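Local coordinates for uncharacterized protein (Clostridium sporogenes, PDB 4Q0Y) that is of unknown function but adopts a hot-dog, thioesterase-like fold, at residues Asn17-Phe22 / Lys59-Glu64. Residues are numbered along the deposited sequence; the frame is centred on the assembly and turned at random.
Sequences NSFSKF and KDANIE. With CD (cadmium ion), chain J.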
ATOM      1  N   ASN B  17      26.020  -7.564   8.761  1.00 14.61           N
ATOM      2  CA  ASN B  17      27.408  -8.048   8.980  1.00 15.61           C
ATOM      3  C   ASN B  17      27.820  -9.204   8.057  1.00 16.23           C
ATOM      4  O   ASN B  17      28.845  -9.844   8.287  1.00 17.30           O
ATOM      5  CB  ASN B  17      27.607  -8.428  10.462  1.00 17.38           C
ATOM      6  CG  ASN B  17      26.723  -9.576  10.902  1.00 16.68           C
ATOM      7  OD1 ASN B  17      25.988 -10.160  10.107  1.00 17.38           O
ATOM      8  ND2 ASN B  17      26.712  -9.838  12.194  1.00 17.30           N
ATOM      9  N   SER B  18      27.001  -9.488   7.047  1.00 17.20           N
ATOM     10  CA  SER B  18      27.227 -10.612   6.140  1.00 17.44           C
ATOM     11  C   SER B  18      26.320 -10.487   4.930  1.00 17.40           C
ATOM     12  O   SER B  18      25.227  -9.944   5.035  1.00 16.72           O
ATOM     13  CB  SER B  18      26.914 -11.936   6.847  1.00 16.89           C
ATOM     14  OG  SER B  18      27.087 -13.053   6.005  1.00 17.72           O
ATOM     15  N   PHE B  19      26.793 -10.983   3.783  1.00 19.34           N
ATOM     16  CA  PHE B  19      25.956 -11.139   2.576  1.00 18.27           C
ATOM     17  C   PHE B  19      25.457 -12.584   2.396  1.00 18.73           C
ATOM     18  O   PHE B  19      24.824 -12.878   1.384  1.00 18.53           O
ATOM     19  CB  PHE B  19      26.722 -10.657   1.323  1.00 20.61           C
ATOM     20  CG  PHE B  19      26.628  -9.176   1.088  1.00 25.72           C
ATOM     21  CD1 PHE B  19      25.570  -8.653   0.351  1.00 31.59           C
ATOM     22  CD2 PHE B  19      27.599  -8.306   1.600  1.00 33.84           C
ATOM     23  CE1 PHE B  19      25.475  -7.280   0.129  1.00 36.97           C
ATOM     24  CE2 PHE B  19      27.509  -6.926   1.384  1.00 33.93           C
ATOM     25  CZ  PHE B  19      26.436  -6.415   0.653  1.00 36.12           C
ATOM     26  N   SER B  20      25.764 -13.488   3.336  1.00 16.69           N
ATOM     27  CA  SER B  20      25.441 -14.912   3.205  1.00 18.14           C
ATOM     28  C   SER B  20      24.678 -15.538   4.377  1.00 19.82           C
ATOM     29  O   SER B  20      24.042 -16.582   4.204  1.00 19.59           O
ATOM     30  CB  SER B  20      26.728 -15.701   2.928  1.00 19.58           C
ATOM     31  OG  SER B  20      27.621 -15.638   4.026  1.00 22.99           O
ATOM     32  N   LYS B  21      24.792 -14.946   5.561  1.00 16.32           N
ATOM     33  CA  LYS B  21      24.218 -15.471   6.784  1.00 16.83           C
ATOM     34  C   LYS B  21      23.398 -14.369   7.440  1.00 16.06           C
ATOM     35  O   LYS B  21      23.905 -13.266   7.591  1.00 17.78           O
ATOM     36  CB  LYS B  21      25.378 -15.895   7.692  1.00 21.68           C
ATOM     37  CG  LYS B  21      26.227 -17.076   7.180  1.00 26.56           C
ATOM     38  CD  LYS B  21      25.441 -18.368   6.817  1.00 31.36           C
ATOM     39  CE  LYS B  21      24.420 -18.752   7.874  1.00 34.76           C
ATOM     40  NZ  LYS B  21      23.899 -20.141   7.690  1.00 34.30           N
ATOM     41  N   PHE B  22      22.149 -14.648   7.791  1.00 14.64           N
ATOM     42  CA  PHE B  22      21.294 -13.652   8.434  1.00 13.18           C
ATOM     43  C   PHE B  22      21.825 -13.329   9.854  1.00 12.13           C
ATOM     44  O   PHE B  22      22.118 -14.197  10.625  1.00 13.52           O
ATOM     45  CB  PHE B  22      19.848 -14.119   8.514  1.00 15.42           C
ATOM     46  CG  PHE B  22      18.907 -13.037   8.896  1.00 12.24           C
ATOM     47  CD1 PHE B  22      18.376 -12.186   7.938  1.00 13.13           C
ATOM     48  CD2 PHE B  22      18.530 -12.863  10.223  1.00 13.96           C
ATOM     49  CE1 PHE B  22      17.514 -11.163   8.280  1.00 14.48           C
ATOM     50  CE2 PHE B  22      17.682 -11.829  10.572  1.00 13.16           C
ATOM     51  CZ  PHE B  22      17.136 -10.990   9.600  1.00 11.78           C
ATOM     52  N   LYS B  59      26.489  -8.802  -6.136  1.00 24.84           N
ATOM     53  CA  LYS B  59      27.481  -9.514  -5.300  1.00 24.22           C
ATOM     54  C   LYS B  59      28.611  -8.616  -4.811  1.00 23.68           C
ATOM     55  O   LYS B  59      29.244  -8.962  -3.810  1.00 23.10           O
ATOM     56  CB  LYS B  59      28.102 -10.680  -6.066  1.00 27.65           C
ATOM     57  CG  LYS B  59      27.151 -11.823  -6.413  1.00 33.08           C
ATOM     58  CD  LYS B  59      27.981 -12.965  -6.992  1.00 36.84           C
ATOM     59  CE  LYS B  59      27.168 -14.105  -7.600  1.00 47.52           C
ATOM     60  NZ  LYS B  59      26.005 -14.533  -6.775  1.00 47.84           N
ATOM     61  N   ASP B  60      28.866  -7.502  -5.502  1.00 21.18           N
ATOM     62  CA  ASP B  60      29.948  -6.568  -5.123  1.00 22.34           C
ATOM     63  C   ASP B  60      29.436  -5.333  -4.376  1.00 21.29           C
ATOM     64  O   ASP B  60      30.193  -4.383  -4.147  1.00 21.40           O
ATOM     65  CB  ASP B  60      30.722  -6.142  -6.344  1.00 23.61           C
ATOM     66  CG  ASP B  60      31.371  -7.308  -7.050  1.00 28.56           C
ATOM     67  OD1 ASP B  60      31.992  -8.143  -6.374  1.00 26.20           O
ATOM     68  OD2 ASP B  60      31.265  -7.409  -8.291  1.00 31.18           O
ATOM     69  N   ALA B  61      28.176  -5.355  -3.968  1.00 19.88           N
ATOM     70  CA  ALA B  61      27.609  -4.249  -3.210  1.00 19.42           C
ATOM     71  C   ALA B  61      28.299  -4.251  -1.869  1.00 19.88           C
ATOM     72  O   ALA B  61      28.741  -5.299  -1.378  1.00 20.95           O
ATOM     73  CB  ALA B  61      26.127  -4.418  -3.000  1.00 21.27           C
ATOM     74  N   ASN B  62      28.430  -3.061  -1.311  1.00 22.89           N
ATOM     75  CA  ASN B  62      28.846  -2.935   0.060  1.00 22.18           C
ATOM     76  C   ASN B  62      28.038  -1.884   0.769  1.00 21.90           C
ATOM     77  O   ASN B  62      27.537  -0.888   0.194  1.00 23.04           O
ATOM     78  CB  ASN B  62      30.338  -2.616   0.143  1.00 25.18           C
ATOM     79  CG  ASN B  62      30.697  -1.375  -0.620  1.00 25.92           C
ATOM     80  OD1 ASN B  62      30.188  -0.312  -0.309  1.00 29.68           O
ATOM     81  ND2 ASN B  62      31.567  -1.497  -1.627  1.00 27.05           N
ATOM     82  N   ILE B  63      28.060  -2.070   2.070  1.00 22.22           N
ATOM     83  CA  ILE B  63      27.172  -1.318   2.924  1.00 21.06           C
ATOM     84  C   ILE B  63      27.505   0.164   3.033  1.00 21.66           C
ATOM     85  O   ILE B  63      26.600   0.980   3.184  1.00 23.02           O
ATOM     86  CB  ILE B  63      27.022  -1.975   4.294  1.00 25.71           C
ATOM     87  CG1 ILE B  63      28.327  -1.947   5.116  1.00 29.79           C
ATOM     88  CG2 ILE B  63      26.504  -3.390   4.092  1.00 29.49           C
ATOM     89  CD1 ILE B  63      28.137  -2.437   6.532  1.00 36.88           C
ATOM     90  N   GLU B  64      28.779   0.515   2.895  1.00 19.05           N
ATOM     91  CA  GLU B  64      29.212   1.901   2.991  1.00 20.10           C
ATOM     92  C   GLU B  64      28.655   2.786   1.883  1.00 20.00           C
ATOM     93  O   GLU B  64      28.648   4.005   2.028  1.00 20.47           O
ATOM     94  CB  GLU B  64      30.732   2.011   3.001  1.00 23.28           C
ATOM     95  CG  GLU B  64      31.454   1.330   4.153  1.00 24.46           C
ATOM     96  CD  GLU B  64      31.710  -0.157   3.978  1.00 27.02           C
ATOM     97  OE1 GLU B  64      31.437  -0.753   2.918  1.00 27.59           O
ATOM     98  OE2 GLU B  64      32.190  -0.743   4.938  1.00 29.80           O
TER
HETATM   99 CD    CD J 201      33.056  -9.584  -7.967  0.80 22.56          CD
HETATM  100  O   HOH W   1      33.014  -9.159 -10.333  1.00  7.70           O
HETATM  101  O   HOH W   2      31.374 -11.281  -7.697  1.00 22.03           O
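With CG set anti to its own carbonyl carbon (chi1 -85°), Phe-19 reaches across to the 59-64 loop and meets Ala-61 with the far end of its ring. CZ comes to 3.3 Å from Ala-61 O and CE2 to 3.4 Å from the same oxygen, which approaches the ring obliquely. Beside this, CZ sits 4.2 Å from the methyl CB of Ala-61 and 4.3 Å from CA of Asn-62. Ser-18 holds the turn that carries Phe-19: its OG accepts from Ser-20 N (3.0 Å, 165° at the hydrogen) and from Lys-21 N (3.0 Å, 150°), an ST turn and ST motif that curl the chain around Phe-19. Phe-16 also packs edge-to-face with the Phe-19 ring, while Ala-61 and Ile-63 rest on Leu-94 of strand 83-95. Next to Ala-61, Asp-60, whose side chain leaves the backbone away from 17-22, binds a cadmium ion through OD1 at 2.4 Å; two waters are also ligands, and one of them donates to Asp-60 OD2. The loop following strand 4-15 thus meets the loop leading into strand 68-80 at the protein surface. No hydrogen bond crosses between them, so the join depends on van der Waals packing, perhaps with a weak polar attraction between the CZ/CE2 end of the Phe-19 ring and Ala-61 O.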